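Local coordinates for putative dihydrodipicolinate synthase family protein (Coccidioides immitis, PDB 3QFE) that is of unknown function but belongs to the dihydrodipicolinate synthetase family, whose members are built on a parallel beta/alpha (TIM) barrel, at residues A[7-12]-A[170-175]; A[182-187]-A[210-215]. One frame throughout, in Å; residues are numbered along the deposited sequence.

Overall arrangement
The two contacts lie in one beta/alpha barrel, their centres about 15 Å apart, and follow each other in series: contact 1 is complete at residue 175, and contact 2 begins at residue 182, on the helix that comes after strand 171-176. Contact 1 sets the loop ahead of strand 13-17 against the start of strand 171-176. Contact 2 lies farther from the centre of the chain and joins helix 181-190 to the turn between helix 206-211 and strand 216-218. They meet where P12 CB packs 3.2 Å from A215 O. A215, just ahead of strand 216-218, shares backbone hydrogen bonds with G13 of the first strand and V198 of strand 197-200, so the eight-stranded barrel closes here.

Contact 1 of 2, residues A[7-12]-A[170-175]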
loop_
_atom_site.group_PDB
_atom_site.type_symbol
_atom_site.label_atom_id
_atom_site.label_comp_id
_atom_site.label_asym_id
_atom_site.label_seq_id
_atom_site.Cartn_x
_atom_site.Cartn_y
_atom_site.Cartn_z
ATOM N N PRO A 7 14.941 -5.021 -7.386
ATOM C CA PRO A 7 15.997 -5.123 -6.361
ATOM C C PRO A 7 15.525 -5.815 -5.076
ATOM O O PRO A 7 14.321 -5.832 -4.779
ATOM C CB PRO A 7 16.342 -3.663 -6.060
ATOM C CG PRO A 7 15.149 -2.878 -6.509
ATOM C CD PRO A 7 14.559 -3.622 -7.662
ATOM N N ARG A 8 16.489 -6.370 -4.347
ATOM C CA ARG A 8 16.291 -7.010 -3.053
ATOM C C ARG A 8 15.629 -6.035 -2.062
ATOM O O ARG A 8 14.718 -6.415 -1.309
ATOM C CB ARG A 8 17.658 -7.468 -2.502
ATOM C CG ARG A 8 17.583 -8.415 -1.298
ATOM C CD ARG A 8 18.964 -8.729 -0.690
ATOM N NE ARG A 8 19.525 -7.600 0.075
ATOM C CZ ARG A 8 19.323 -7.375 1.375
ATOM N NH1 ARG A 8 19.891 -6.323 1.959
ATOM N NH2 ARG A 8 18.560 -8.191 2.096
ATOM N N VAL A 9 16.117 -4.796 -2.055
ATOM C CA VAL A 9 15.598 -3.753 -1.183
ATOM C C VAL A 9 14.649 -2.847 -1.981
ATOM O O VAL A 9 15.038 -2.300 -3.013
ATOM C CB VAL A 9 16.753 -2.916 -0.555
ATOM C CG1 VAL A 9 16.196 -1.686 0.179
ATOM C CG2 VAL A 9 17.615 -3.776 0.377
ATOM N N PRO A 10 13.405 -2.686 -1.499
ATOM C CA PRO A 10 12.320 -1.998 -2.203
ATOM C C PRO A 10 12.677 -0.563 -2.546
ATOM O O PRO A 10 13.212 0.146 -1.691
ATOM C CB PRO A 10 11.183 -2.004 -1.178
ATOM C CG PRO A 10 11.495 -3.099 -0.277
ATOM C CD PRO A 10 12.964 -3.182 -0.187
ATOM N N GLN A 11 12.385 -0.147 -3.782
ATOM C CA GLN A 11 12.804 1.173 -4.245
ATOM C C GLN A 11 11.966 2.277 -3.618
ATOM O O GLN A 11 10.742 2.192 -3.545
ATOM C CB GLN A 11 12.813 1.289 -5.776
ATOM N N PRO A 12 12.651 3.300 -3.097
ATOM C CA PRO A 12 12.029 4.556 -2.765
ATOM C C PRO A 12 11.128 5.026 -3.891
ATOM O O PRO A 12 11.442 4.824 -5.058
ATOM C CB PRO A 12 13.238 5.483 -2.628
ATOM C CG PRO A 12 14.264 4.583 -1.954
ATOM C CD PRO A 12 14.001 3.190 -2.504
ATOM N N ASN A 170 17.507 -10.266 5.909
ATOM C CA ASN A 170 16.375 -10.460 5.014
ATOM C C ASN A 170 15.220 -9.484 5.305
ATOM O O ASN A 170 14.203 -9.479 4.602
ATOM C CB ASN A 170 15.916 -11.922 5.068
ATOM C CG ASN A 170 14.962 -12.286 3.955
ATOM O OD1 ASN A 170 15.130 -11.860 2.808
ATOM N ND2 ASN A 170 13.957 -13.087 4.282
ATOM N N VAL A 171 15.360 -8.680 6.359
ATOM C CA VAL A 171 14.398 -7.611 6.623
ATOM C C VAL A 171 14.913 -6.397 5.895
ATOM O O VAL A 171 16.047 -5.958 6.129
ATOM C CB VAL A 171 14.212 -7.315 8.128
ATOM C CG1 VAL A 171 13.579 -5.943 8.353
ATOM C CG2 VAL A 171 13.395 -8.447 8.803
ATOM N N VAL A 172 14.086 -5.864 5.003
ATOM C CA VAL A 172 14.526 -4.803 4.104
ATOM C C VAL A 172 13.732 -3.479 4.176
ATOM O O VAL A 172 13.916 -2.607 3.329
ATOM C CB VAL A 172 14.543 -5.300 2.630
ATOM C CG1 VAL A 172 15.594 -6.402 2.451
ATOM C CG2 VAL A 172 13.160 -5.774 2.194
ATOM N N GLY A 173 12.862 -3.332 5.165
ATOM C CA GLY A 173 12.147 -2.086 5.340
ATOM C C GLY A 173 11.051 -2.162 6.378
ATOM O O GLY A 173 10.893 -3.187 7.033
ATOM N N VAL A 174 10.300 -1.070 6.518
ATOM C CA VAL A 174 9.183 -0.955 7.456
ATOM C C VAL A 174 8.176 -0.010 6.783
ATOM O O VAL A 174 8.593 0.939 6.144
ATOM C CB VAL A 174 9.644 -0.412 8.876
ATOM C CG1 VAL A 174 10.337 0.965 8.789
ATOM C CG2 VAL A 174 8.475 -0.315 9.842
ATOM N N LYS A 175 6.878 -0.315 6.850
ATOM C CA LYS A 175 5.841 0.661 6.580
ATOM C C LYS A 175 5.356 1.183 7.918
ATOM O O LYS A 175 4.836 0.424 8.728
ATOM C CB LYS A 175 4.667 0.057 5.805
ATOM C CG LYS A 175 3.425 1.000 5.664
ATOM C CD LYS A 175 2.348 0.428 4.742
ATOM C CE LYS A 175 0.941 1.112 4.859
ATOM N NZ LYS A 175 -0.104 0.527 3.855
HETATM O O HOH W 1 16.885 -10.618 1.353
#
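The irregular loop 7-12 passes the beginning of strand 171-176, and the backbones come closest at V9 and V172, whose CA atoms are 5.5 Å apart. In this TIM barrel the loop leads into strand 13-17 and crosses the N-terminal end of the parallel sheet, where V172 points toward it. No backbone pairing links the segments; V172 instead bonds through its backbone to V142 and S197 of the adjoining strands. With chi1 at -65°, V172 splays its methyls against different partners. V172 CG2 lies 3.5 Å from P10 CD, the rigid proline ring running obliquely to it. A compact, apolar ring suits this buried place, which Y109, V143 and F199 also line. V172 CG1 meets V9 CG2 at 3.9 Å, the two valines lying antiparallel, side by side. R8 starts extended, with CG anti to the backbone N (chi1 -168°), then bends at chi3 (74°). Its flat guanidinium thereby lays one face over V172 CG1, 3.5 Å from R8 NH2, while N-H groups bond around the edge, NH2 reaching P169 O. Arginine suits this exposed margin by doing both. N170 turns its ND2 to S135 O and L140 O, leaving OD1 to face the loop. A water in the guanidinium plane, at its edge, accepts from R8 NH2 at 3.0 Å and donates to N170 OD1 at 2.6 Å.

Contact 2 of 2, residues A[182-187]-A[210-215]; sequences GKITRL and LSVGSA
I184 fills the tight, inner half of this contact, reaching from helix 181-190 with both of its branches toward the turn at 212-214. I184 CG2, anti to the backbone N, meets V212 CG2 at 3.7 Å, the isoleucine and valine standing roughly perpendicular. The longer arm, extended beyond CG1 by a chi2 of 173°, carries I184 CD1 to 3.9 Å from S214 CB. A beta-branched isoleucine suits the site because one methyl can face the valine while the other arm reaches past it to the serine. V212 answers with CG2 held between its own backbone N and carbonyl carbon (chi1 -70°), and so gives the isoleucine an apolar surface. Helix 181-190, which follows strand 171-176, and the end of helix 206-211 belong to the outer helical layer of the TIM barrel, and residues 212-215 lead from that layer inward to strand 216-218. G213 makes the change of direction possible. At its backbone conformation a CB would be jammed against the carbonyl O of V212, which calls for glycine, and G213 N is bonded to L210 O at 2.9 Å. S214, next along, takes part through its CB, while its OG turns to G216 N at the entry to the strand. Toward solvent the packing loosens. T185 is exposed and touches the turn only lightly, T185 OG1 standing 4.1 Å from V212 CB. Set beside the backbone N (chi1 -46°), that same hydroxyl bonds V181 O one helical turn earlier, so threonine keeps its polar atom satisfied even where it faces the valine.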
loop_
_atom_site.group_PDB
_atom_site.type_symbol
_atom_site.label_atom_id
_atom_site.label_comp_id
_atom_site.label_asym_id
_atom_site.label_seq_id
_atom_site.Cartn_x
_atom_site.Cartn_y
_atom_site.Cartn_z
ATOM N N GLY A 182 10.319 12.668 13.436
ATOM C CA GLY A 182 11.242 12.124 14.426
ATOM C C GLY A 182 11.542 10.653 14.187
ATOM O O GLY A 182 12.703 10.239 14.225
ATOM N N LYS A 183 10.492 9.867 13.934
ATOM C CA LYS A 183 10.637 8.426 13.757
ATOM C C LYS A 183 11.480 8.123 12.523
ATOM O O LYS A 183 12.419 7.325 12.585
ATOM C CB LYS A 183 9.273 7.720 13.698
ATOM N N ILE A 184 11.167 8.790 11.416
ATOM C CA ILE A 184 11.919 8.597 10.183
ATOM C C ILE A 184 13.399 8.878 10.385
ATOM O O ILE A 184 14.248 8.051 10.023
ATOM C CB ILE A 184 11.360 9.441 9.046
ATOM C CG1 ILE A 184 10.070 8.792 8.525
ATOM C CG2 ILE A 184 12.385 9.558 7.917
ATOM C CD1 ILE A 184 9.309 9.605 7.507
ATOM N N THR A 185 13.686 10.025 11.000
ATOM C CA THR A 185 15.052 10.481 11.206
ATOM C C THR A 185 15.853 9.467 12.029
ATOM O O THR A 185 16.945 9.067 11.624
ATOM C CB THR A 185 15.103 11.900 11.867
ATOM O OG1 THR A 185 14.186 12.786 11.209
ATOM C CG2 THR A 185 16.506 12.489 11.782
ATOM N N ARG A 186 15.296 9.048 13.165
ATOM C CA ARG A 186 15.907 8.035 14.036
ATOM C C ARG A 186 16.297 6.766 13.269
ATOM O O ARG A 186 17.409 6.255 13.428
ATOM C CB ARG A 186 14.949 7.684 15.181
ATOM C CG ARG A 186 15.596 7.177 16.475
ATOM C CD ARG A 186 14.621 7.295 17.673
ATOM N NE ARG A 186 13.936 8.601 17.709
ATOM C CZ ARG A 186 12.654 8.818 17.385
ATOM N NH1 ARG A 186 12.159 10.051 17.445
ATOM N NH2 ARG A 186 11.859 7.817 17.011
ATOM N N LEU A 187 15.376 6.272 12.440
ATOM C CA LEU A 187 15.616 5.087 11.612
ATOM C C LEU A 187 16.738 5.291 10.597
ATOM O O LEU A 187 17.655 4.465 10.517
ATOM C CB LEU A 187 14.327 4.648 10.924
ATOM C CG LEU A 187 13.281 4.128 11.907
ATOM C CD1 LEU A 187 11.900 4.149 11.293
ATOM C CD2 LEU A 187 13.650 2.739 12.408
ATOM N N LEU A 210 9.676 12.739 2.902
ATOM C CA LEU A 210 10.869 12.646 2.041
ATOM C C LEU A 210 11.991 13.668 2.333
ATOM O O LEU A 210 13.172 13.368 2.109
ATOM C CB LEU A 210 10.471 12.698 0.552
ATOM N N SER A 211 11.632 14.857 2.827
ATOM C CA SER A 211 12.624 15.919 3.114
ATOM C C SER A 211 13.680 15.510 4.156
ATOM O O SER A 211 14.729 16.146 4.272
ATOM C CB SER A 211 11.936 17.229 3.531
ATOM O OG SER A 211 11.409 17.151 4.846
ATOM N N VAL A 212 13.389 14.443 4.902
ATOM C CA VAL A 212 14.332 13.871 5.867
ATOM C C VAL A 212 14.844 12.460 5.469
ATOM O O VAL A 212 15.498 11.772 6.264
ATOM C CB VAL A 212 13.758 13.894 7.318
ATOM C CG1 VAL A 212 13.685 15.338 7.845
ATOM C CG2 VAL A 212 12.390 13.210 7.394
ATOM N N GLY A 213 14.547 12.040 4.237
ATOM C CA GLY A 213 15.068 10.779 3.697
ATOM C C GLY A 213 14.276 9.512 4.006
ATOM O O GLY A 213 14.849 8.483 4.386
ATOM N N SER A 214 12.956 9.573 3.847
ATOM C CA SER A 214 12.162 8.356 3.773
ATOM C C SER A 214 12.417 7.750 2.399
ATOM O O SER A 214 12.989 8.398 1.519
ATOM C CB SER A 214 10.664 8.629 3.995
ATOM O OG SER A 214 9.996 9.080 2.822
ATOM N N ALA A 215 12.024 6.500 2.218
ATOM C CA ALA A 215 12.073 5.913 0.890
ATOM C C ALA A 215 10.787 6.310 0.180
ATOM O O ALA A 215 10.521 5.892 -0.963
ATOM C CB ALA A 215 12.202 4.407 0.976
#